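PDB 6DF3: interleukin-20 receptor subunit beta from Homo sapiens, which pairs with IL20RA or IL22RA1 to form cell-surface receptors for the cytokines IL-20 and IL-24 and, with IL20RA, also IL-19. Local coordinates for residues L125-R138 and E162-K176. The protein carries 1 engineered substitution. Residues are numbered along the deposited sequence; the frame is centred on the assembly and turned at random.
Sequences LGPQFEFLVAYWRR and EPGAAYCVKAETFVK. Unlike the reference sequence in segment 162-176: Glu172 (reference Gln).
Glu130, Leu132, Ala134 and Trp136 each exchange two backbone hydrogen bonds with Phe174, Glu172, Lys170 and Cys168, respectively, so strands 130-137 and 167-175 form one antiparallel ladder, extended by Arg138 N to Ala166 O (2.8 Å). Side-chain hydrogen bonds gather at Arg137, whose CG is anti to the backbone N (chi1 -166°) and whose chain then runs extended to NE, into the loop 162-166. There Arg137 NH1 donates to Glu162 O (3.0 Å) and Arg137 NH2 to Pro163 O (2.6 Å); both oxygens lie near the guanidinium plane, while the donors stand out of the carbonyl planes. Arg137 NH1 also makes a weak hydrogen bond to Tyr167 OH (3.1 Å), which accepts Glu162 N as well. Ala165 CB covers one guanidinium face, and Arg137 CG sits over the Tyr167 ring, a CH-pi contact. A leucine in place of Arg137 would probably leave the Glu162 and Pro163 carbonyls without these donors and the loop freer to move. Among apolar contacts, Cys168 CB lies against one face of the Trp136 indole, 3.8 Å from CE2, and Val175 CG2 packs on Phe129 CE2 (3.5 Å). Thr173 OG1, buried without a polar partner, faces Leu125 CD1 (3.5 Å). The pair forms the middle of a four-stranded sheet in the second fibronectin type III domain, between strands 145-149 and 180-189; Cys168 is disulfide-bonded to Cys189, and Val133, Val169 and Ala171 face strand 117-122.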
ATOM      1  N   LEU C 125      12.420  12.754   5.245  1.00 70.67           N
ATOM      2  CA  LEU C 125      12.792  11.412   5.665  1.00 69.81           C
ATOM      3  C   LEU C 125      12.103  10.198   4.941  1.00 69.10           C
ATOM      4  O   LEU C 125      12.365   9.018   5.277  1.00 61.06           O
ATOM      5  CB  LEU C 125      12.614  11.292   7.176  1.00 71.08           C
ATOM      6  CG  LEU C 125      13.472  12.296   7.963  1.00 74.80           C
ATOM      7  CD1 LEU C 125      12.993  12.355   9.398  1.00 77.09           C
ATOM      8  CD2 LEU C 125      14.950  11.871   7.942  1.00 74.38           C
ATOM      9  N   GLY C 126      11.282  10.421   3.941  1.00 71.20           N
ATOM     10  CA  GLY C 126      10.644   9.245   3.288  1.00 75.50           C
ATOM     11  C   GLY C 126       9.227   8.760   3.753  1.00 76.56           C
ATOM     12  O   GLY C 126       8.741   9.098   4.907  1.00 68.20           O
ATOM     13  N   PRO C 127       8.562   7.944   2.885  1.00 71.56           N
ATOM     14  CA  PRO C 127       7.235   7.384   3.105  1.00 72.72           C
ATOM     15  C   PRO C 127       7.045   6.716   4.470  1.00 67.52           C
ATOM     16  O   PRO C 127       5.924   6.747   5.019  1.00 66.26           O
ATOM     17  CB  PRO C 127       7.154   6.230   2.028  1.00 76.26           C
ATOM     18  CG  PRO C 127       8.046   6.682   0.917  1.00 79.17           C
ATOM     19  CD  PRO C 127       9.206   7.296   1.707  1.00 78.67           C
ATOM     20  N   GLN C 128       8.110   6.113   5.018  1.00 56.44           N
ATOM     21  CA  GLN C 128       7.975   5.545   6.301  1.00 57.87           C
ATOM     22  C   GLN C 128       7.556   6.565   7.376  1.00 55.06           C
ATOM     23  O   GLN C 128       7.055   6.113   8.402  1.00 59.61           O
ATOM     24  CB  GLN C 128       9.250   4.785   6.729  1.00 56.86           C
ATOM     25  CG  GLN C 128       9.609   3.619   5.783  1.00 56.79           C
ATOM     26  CD  GLN C 128       8.758   2.347   6.039  1.00 58.87           C
ATOM     27  OE1 GLN C 128       7.811   2.329   6.896  1.00 63.94           O
ATOM     28  NE2 GLN C 128       9.092   1.276   5.315  1.00 52.71           N
ATOM     29  N   PHE C 129       7.653   7.869   7.134  1.00 56.41           N
ATOM     30  CA  PHE C 129       7.510   8.869   8.205  1.00 65.30           C
ATOM     31  C   PHE C 129       6.382   9.852   8.076  1.00 69.04           C
ATOM     32  O   PHE C 129       6.279  10.569   7.044  1.00 71.84           O
ATOM     33  CB  PHE C 129       8.776   9.760   8.297  1.00 65.75           C
ATOM     34  CG  PHE C 129      10.027   9.024   8.736  1.00 64.08           C
ATOM     35  CD1 PHE C 129      10.800   8.306   7.793  1.00 64.59           C
ATOM     36  CD2 PHE C 129      10.478   9.118  10.042  1.00 67.02           C
ATOM     37  CE1 PHE C 129      11.967   7.637   8.168  1.00 64.50           C
ATOM     38  CE2 PHE C 129      11.658   8.469  10.424  1.00 69.37           C
ATOM     39  CZ  PHE C 129      12.393   7.720   9.481  1.00 63.49           C
ATOM     40  N   GLU C 130       5.672  10.010   9.197  1.00 72.35           N
ATOM     41  CA  GLU C 130       4.758  11.147   9.416  1.00 79.77           C
ATOM     42  C   GLU C 130       5.351  12.115  10.498  1.00 79.02           C
ATOM     43  O   GLU C 130       6.065  11.670  11.463  1.00 72.60           O
ATOM     44  CB  GLU C 130       3.372  10.649   9.852  1.00 85.86           C
ATOM     45  CG  GLU C 130       2.561   9.954   8.760  1.00 95.29           C
ATOM     46  CD  GLU C 130       1.328   9.216   9.316  1.00102.02           C
ATOM     47  OE1 GLU C 130       0.378   9.928   9.731  1.00 99.60           O
ATOM     48  OE2 GLU C 130       1.328   7.938   9.373  1.00100.28           O
ATOM     49  N   PHE C 131       5.055  13.414  10.313  1.00 75.90           N
ATOM     50  CA  PHE C 131       5.575  14.518  11.171  1.00 77.34           C
ATOM     51  C   PHE C 131       4.455  15.115  12.016  1.00 79.18           C
ATOM     52  O   PHE C 131       3.373  15.464  11.498  1.00 78.66           O
ATOM     53  CB  PHE C 131       6.227  15.657  10.367  1.00 76.63           C
ATOM     54  CG  PHE C 131       7.418  15.229   9.568  1.00 76.79           C
ATOM     55  CD1 PHE C 131       7.260  14.680   8.297  1.00 76.69           C
ATOM     56  CD2 PHE C 131       8.727  15.338  10.096  1.00 78.00           C
ATOM     57  CE1 PHE C 131       8.367  14.275   7.546  1.00 77.50           C
ATOM     58  CE2 PHE C 131       9.849  14.948   9.347  1.00 75.75           C
ATOM     59  CZ  PHE C 131       9.669  14.403   8.080  1.00 76.94           C
ATOM     60  N   LEU C 132       4.740  15.179  13.311  1.00 78.49           N
ATOM     61  CA  LEU C 132       3.989  15.936  14.292  1.00 80.86           C
ATOM     62  C   LEU C 132       4.667  17.264  14.527  1.00 80.94           C
ATOM     63  O   LEU C 132       5.850  17.331  14.793  1.00 81.64           O
ATOM     64  CB  LEU C 132       4.015  15.199  15.605  1.00 81.38           C
ATOM     65  CG  LEU C 132       2.740  15.213  16.397  1.00 86.41           C
ATOM     66  CD1 LEU C 132       2.204  13.795  16.320  1.00 86.06           C
ATOM     67  CD2 LEU C 132       2.962  15.693  17.848  1.00 88.62           C
ATOM     68  N   VAL C 133       3.913  18.336  14.451  1.00 83.87           N
ATOM     69  CA  VAL C 133       4.452  19.675  14.681  1.00 85.35           C
ATOM     70  C   VAL C 133       3.609  20.295  15.771  1.00 88.53           C
ATOM     71  O   VAL C 133       2.397  20.368  15.644  1.00 91.22           O
ATOM     72  CB  VAL C 133       4.455  20.542  13.404  1.00 85.09           C
ATOM     73  CG1 VAL C 133       5.136  21.881  13.651  1.00 87.05           C
ATOM     74  CG2 VAL C 133       5.185  19.804  12.288  1.00 82.20           C
ATOM     75  N   ALA C 134       4.261  20.681  16.861  1.00 90.87           N
ATOM     76  CA  ALA C 134       3.615  21.401  17.960  1.00 94.77           C
ATOM     77  C   ALA C 134       3.976  22.835  17.779  1.00 95.34           C
ATOM     78  O   ALA C 134       5.149  23.152  17.489  1.00 91.26           O
ATOM     79  CB  ALA C 134       4.100  20.918  19.321  1.00 96.82           C
ATOM     80  N   TYR C 135       2.951  23.690  17.896  1.00 98.26           N
ATOM     81  CA  TYR C 135       3.153  25.119  17.907  1.00101.80           C
ATOM     82  C   TYR C 135       2.171  25.866  18.828  1.00106.43           C
ATOM     83  O   TYR C 135       1.042  25.409  19.083  1.00105.92           O
ATOM     84  CB  TYR C 135       3.111  25.683  16.480  1.00102.14           C
ATOM     85  CG  TYR C 135       1.783  25.597  15.718  1.00104.03           C
ATOM     86  CD1 TYR C 135       0.783  26.614  15.780  1.00108.68           C
ATOM     87  CD2 TYR C 135       1.562  24.524  14.881  1.00101.58           C
ATOM     88  CE1 TYR C 135      -0.403  26.482  15.043  1.00109.93           C
ATOM     89  CE2 TYR C 135       0.410  24.396  14.152  1.00102.83           C
ATOM     90  CZ  TYR C 135      -0.556  25.346  14.216  1.00105.71           C
ATOM     91  OH  TYR C 135      -1.613  25.026  13.400  1.00104.96           O
ATOM     92  N   TRP C 136       2.628  27.025  19.300  1.00110.48           N
ATOM     93  CA  TRP C 136       1.908  27.812  20.304  1.00116.57           C
ATOM     94  C   TRP C 136       2.346  29.279  20.265  1.00122.02           C
ATOM     95  O   TRP C 136       3.459  29.611  19.835  1.00121.12           O
ATOM     96  CB  TRP C 136       2.118  27.225  21.719  1.00116.82           C
ATOM     97  CG  TRP C 136       3.571  27.271  22.249  1.00115.96           C
ATOM     98  CD1 TRP C 136       4.166  28.301  22.946  1.00119.58           C
ATOM     99  CD2 TRP C 136       4.570  26.244  22.133  1.00110.61           C
ATOM    100  NE1 TRP C 136       5.470  27.985  23.247  1.00117.79           N
ATOM    101  CE2 TRP C 136       5.742  26.728  22.768  1.00111.56           C
ATOM    102  CE3 TRP C 136       4.590  24.966  21.545  1.00106.86           C
ATOM    103  CZ2 TRP C 136       6.914  25.994  22.830  1.00108.50           C
ATOM    104  CZ3 TRP C 136       5.762  24.222  21.601  1.00103.84           C
ATOM    105  CH2 TRP C 136       6.917  24.742  22.242  1.00106.07           C
ATOM    106  N   ARG C 137       1.446  30.144  20.708  1.00128.26           N
ATOM    107  CA  ARG C 137       1.774  31.528  20.965  1.00135.46           C
ATOM    108  C   ARG C 137       2.532  31.540  22.296  1.00138.97           C
ATOM    109  O   ARG C 137       2.054  30.940  23.254  1.00140.53           O
ATOM    110  CB  ARG C 137       0.476  32.320  21.060  1.00138.93           C
ATOM    111  CG  ARG C 137       0.628  33.818  20.986  1.00143.76           C
ATOM    112  CD  ARG C 137      -0.739  34.474  21.085  1.00147.39           C
ATOM    113  NE  ARG C 137      -0.621  35.908  21.221  1.00151.68           N
ATOM    114  CZ  ARG C 137      -0.418  36.780  20.232  1.00152.43           C
ATOM    115  NH1 ARG C 137      -0.292  36.371  18.975  1.00147.58           N
ATOM    116  NH2 ARG C 137      -0.347  38.088  20.519  1.00156.20           N
ATOM    117  N   ARG C 138       3.699  32.187  22.364  1.00142.21           N
ATOM    118  CA  ARG C 138       4.518  32.177  23.600  1.00146.69           C
ATOM    119  C   ARG C 138       4.085  33.224  24.670  1.00154.66           C
ATOM    120  O   ARG C 138       4.727  34.278  24.870  1.00157.22           O
ATOM    121  CB  ARG C 138       6.012  32.303  23.273  1.00146.99           C
ATOM    122  CG  ARG C 138       6.941  31.950  24.442  1.00149.17           C
ATOM    123  CD  ARG C 138       7.931  33.075  24.745  1.00154.61           C
ATOM    124  NE  ARG C 138       9.129  32.945  23.914  1.00154.24           N
ATOM    125  CZ  ARG C 138       9.826  33.942  23.358  1.00154.55           C
ATOM    126  NH1 ARG C 138       9.472  35.211  23.483  1.00157.21           N
ATOM    127  NH2 ARG C 138      10.896  33.639  22.625  1.00154.46           N
ATOM    128  N   GLU C 162      -0.818  36.516  15.109  1.00143.03           N
ATOM    129  CA  GLU C 162      -1.374  37.792  15.563  1.00150.76           C
ATOM    130  C   GLU C 162      -0.280  38.663  16.192  1.00151.96           C
ATOM    131  O   GLU C 162       0.692  38.132  16.771  1.00147.31           O
ATOM    132  CB  GLU C 162      -2.514  37.557  16.561  1.00153.80           C
ATOM    133  CG  GLU C 162      -3.694  36.786  15.999  1.00153.36           C
ATOM    134  CD  GLU C 162      -4.318  37.474  14.797  1.00156.87           C
ATOM    135  OE1 GLU C 162      -4.728  38.658  14.927  1.00160.19           O
ATOM    136  OE2 GLU C 162      -4.383  36.819  13.724  1.00154.20           O
ATOM    137  N   PRO C 163      -0.436  40.002  16.101  1.00156.71           N
ATOM    138  CA  PRO C 163       0.584  40.895  16.677  1.00159.79           C
ATOM    139  C   PRO C 163       0.772  40.674  18.187  1.00161.34           C
ATOM    140  O   PRO C 163      -0.165  40.145  18.862  1.00162.25           O
ATOM    141  CB  PRO C 163       0.037  42.312  16.388  1.00165.50           C
ATOM    142  CG  PRO C 163      -1.423  42.136  16.134  1.00167.18           C
ATOM    143  CD  PRO C 163      -1.602  40.743  15.582  1.00161.86           C
ATOM    144  N   GLY C 164       1.990  40.997  18.683  1.00162.10           N
ATOM    145  CA  GLY C 164       2.267  41.070  20.125  1.00164.17           C
ATOM    146  C   GLY C 164       3.317  40.127  20.674  1.00159.56           C
ATOM    147  O   GLY C 164       4.322  40.575  21.221  1.00161.16           O
ATOM    148  N   ALA C 165       3.065  38.824  20.542  1.00154.85           N
ATOM    149  CA  ALA C 165       3.893  37.771  21.151  1.00150.97           C
ATOM    150  C   ALA C 165       4.551  36.875  20.102  1.00144.40           C
ATOM    151  O   ALA C 165       3.984  36.632  19.037  1.00144.26           O
ATOM    152  CB  ALA C 165       3.048  36.907  22.080  1.00151.07           C
ATOM    153  N   ALA C 166       5.741  36.369  20.420  1.00139.98           N
ATOM    154  CA  ALA C 166       6.443  35.402  19.560  1.00133.43           C
ATOM    155  C   ALA C 166       5.689  34.073  19.512  1.00129.05           C
ATOM    156  O   ALA C 166       4.993  33.711  20.471  1.00129.10           O
ATOM    157  CB  ALA C 166       7.858  35.176  20.061  1.00130.92           C
ATOM    158  N   TYR C 167       5.833  33.359  18.389  1.00125.47           N
ATOM    159  CA  TYR C 167       5.223  32.046  18.194  1.00121.32           C
ATOM    160  C   TYR C 167       6.356  31.039  18.132  1.00119.46           C
ATOM    161  O   TYR C 167       7.360  31.288  17.458  1.00117.63           O
ATOM    162  CB  TYR C 167       4.426  31.998  16.888  1.00119.84           C
ATOM    163  CG  TYR C 167       2.994  32.552  16.947  1.00123.44           C
ATOM    164  CD1 TYR C 167       2.750  33.925  17.092  1.00128.34           C
ATOM    165  CD2 TYR C 167       1.884  31.693  16.819  1.00121.78           C
ATOM    166  CE1 TYR C 167       1.447  34.425  17.128  1.00132.61           C
ATOM    167  CE2 TYR C 167       0.581  32.168  16.843  1.00125.29           C
ATOM    168  CZ  TYR C 167       0.359  33.535  16.997  1.00131.48           C
ATOM    169  OH  TYR C 167      -0.934  33.998  17.024  1.00133.50           O
ATOM    170  N   CYS C 168       6.203  29.914  18.829  1.00119.54           N
ATOM    171  CA  CYS C 168       7.283  28.929  18.937  1.00120.28           C
ATOM    172  C   CYS C 168       6.876  27.577  18.383  1.00115.50           C
ATOM    173  O   CYS C 168       5.705  27.222  18.406  1.00116.47           O
ATOM    174  CB  CYS C 168       7.777  28.815  20.381  1.00125.75           C
ATOM    175  SG  CYS C 168       8.445  30.378  21.013  1.00138.27           S
ATOM    176  N   VAL C 169       7.851  26.832  17.882  1.00112.11           N
ATOM    177  CA  VAL C 169       7.593  25.575  17.135  1.00109.85           C
ATOM    178  C   VAL C 169       8.689  24.485  17.313  1.00102.58           C
ATOM    179  O   VAL C 169       9.877  24.793  17.293  1.00100.51           O
ATOM    180  CB  VAL C 169       7.436  25.866  15.613  1.00112.35           C
ATOM    181  CG1 VAL C 169       6.209  26.726  15.334  1.00115.15           C
ATOM    182  CG2 VAL C 169       8.670  26.587  15.057  1.00114.36           C
ATOM    183  N   LYS C 170       8.263  23.231  17.471  1.00 95.31           N
ATOM    184  CA  LYS C 170       9.159  22.098  17.456  1.00 91.81           C
ATOM    185  C   LYS C 170       8.439  20.958  16.680  1.00 89.13           C
ATOM    186  O   LYS C 170       7.197  20.957  16.587  1.00 88.76           O
ATOM    187  CB  LYS C 170       9.501  21.637  18.874  1.00 91.60           C
ATOM    188  CG  LYS C 170       8.266  21.264  19.677  1.00 95.10           C
ATOM    189  CD  LYS C 170       8.561  20.777  21.075  1.00 97.83           C
ATOM    190  CE  LYS C 170       7.280  20.338  21.772  1.00100.37           C
ATOM    191  NZ  LYS C 170       7.553  19.767  23.118  1.00101.29           N
ATOM    192  N   ALA C 171       9.224  19.999  16.193  1.00 81.40           N
ATOM    193  CA  ALA C 171       8.739  18.918  15.327  1.00 80.16           C
ATOM    194  C   ALA C 171       9.373  17.569  15.672  1.00 77.87           C
ATOM    195  O   ALA C 171      10.541  17.469  16.062  1.00 75.37           O
ATOM    196  CB  ALA C 171       8.995  19.250  13.863  1.00 77.91           C
ATOM    197  N   GLU C 172       8.595  16.533  15.444  1.00 77.11           N
ATOM    198  CA  GLU C 172       8.839  15.182  15.891  1.00 74.06           C
ATOM    199  C   GLU C 172       8.473  14.297  14.693  1.00 73.29           C
ATOM    200  O   GLU C 172       7.713  14.720  13.821  1.00 70.07           O
ATOM    201  CB  GLU C 172       7.812  14.978  17.001  1.00 78.26           C
ATOM    202  CG  GLU C 172       7.986  13.828  17.941  1.00 79.09           C
ATOM    203  CD  GLU C 172       6.720  13.525  18.759  1.00 84.18           C
ATOM    204  OE1 GLU C 172       6.848  12.839  19.799  1.00 89.26           O
ATOM    205  OE2 GLU C 172       5.597  13.939  18.390  1.00 83.49           O
ATOM    206  N   THR C 173       8.914  13.049  14.707  1.00 68.46           N
ATOM    207  CA  THR C 173       8.757  12.164  13.593  1.00 69.73           C
ATOM    208  C   THR C 173       7.927  10.961  14.166  1.00 69.50           C
ATOM    209  O   THR C 173       7.960  10.721  15.386  1.00 70.06           O
ATOM    210  CB  THR C 173      10.194  11.835  13.174  1.00 72.74           C
ATOM    211  OG1 THR C 173      10.484  12.230  11.823  1.00 73.98           O
ATOM    212  CG2 THR C 173      10.503  10.448  13.476  1.00 67.45           C
ATOM    213  N   PHE C 174       7.157  10.263  13.314  1.00 69.81           N
ATOM    214  CA  PHE C 174       6.356   9.054  13.692  1.00 68.99           C
ATOM    215  C   PHE C 174       6.401   8.031  12.565  1.00 66.11           C
ATOM    216  O   PHE C 174       6.238   8.414  11.428  1.00 63.75           O
ATOM    217  CB  PHE C 174       4.872   9.347  13.959  1.00 71.45           C
ATOM    218  CG  PHE C 174       4.053   8.106  14.246  1.00 71.71           C
ATOM    219  CD1 PHE C 174       4.216   7.391  15.438  1.00 72.79           C
ATOM    220  CD2 PHE C 174       3.137   7.624  13.313  1.00 75.81           C
ATOM    221  CE1 PHE C 174       3.473   6.226  15.709  1.00 76.09           C
ATOM    222  CE2 PHE C 174       2.379   6.464  13.571  1.00 77.43           C
ATOM    223  CZ  PHE C 174       2.540   5.755  14.769  1.00 75.73           C
ATOM    224  N   VAL C 175       6.604   6.754  12.926  1.00 62.06           N
ATOM    225  CA  VAL C 175       6.896   5.641  12.010  1.00 59.96           C
ATOM    226  C   VAL C 175       5.881   4.508  12.311  1.00 60.36           C
ATOM    227  O   VAL C 175       6.061   3.689  13.272  1.00 59.25           O
ATOM    228  CB  VAL C 175       8.389   5.154  12.177  1.00 63.20           C
ATOM    229  CG1 VAL C 175       8.688   3.918  11.316  1.00 64.38           C
ATOM    230  CG2 VAL C 175       9.378   6.247  11.768  1.00 62.05           C
ATOM    231  N   LYS C 176       4.761   4.497  11.544  1.00 67.14           N
ATOM    232  CA  LYS C 176       3.679   3.514  11.741  1.00 64.18           C
ATOM    233  C   LYS C 176       4.185   2.044  11.799  1.00 62.04           C
ATOM    234  O   LYS C 176       3.785   1.301  12.683  1.00 59.68           O
ATOM    235  CB  LYS C 176       2.648   3.679  10.653  1.00 72.29           C
ATOM    236  CG  LYS C 176       1.362   2.920  10.930  1.00 79.73           C
ATOM    237  CD  LYS C 176       0.296   3.216   9.891  1.00 86.48           C
ATOM    238  CE  LYS C 176      -0.293   4.602  10.101  1.00 94.51           C
ATOM    239  NZ  LYS C 176      -1.417   4.774   9.145  1.00101.93           N
TER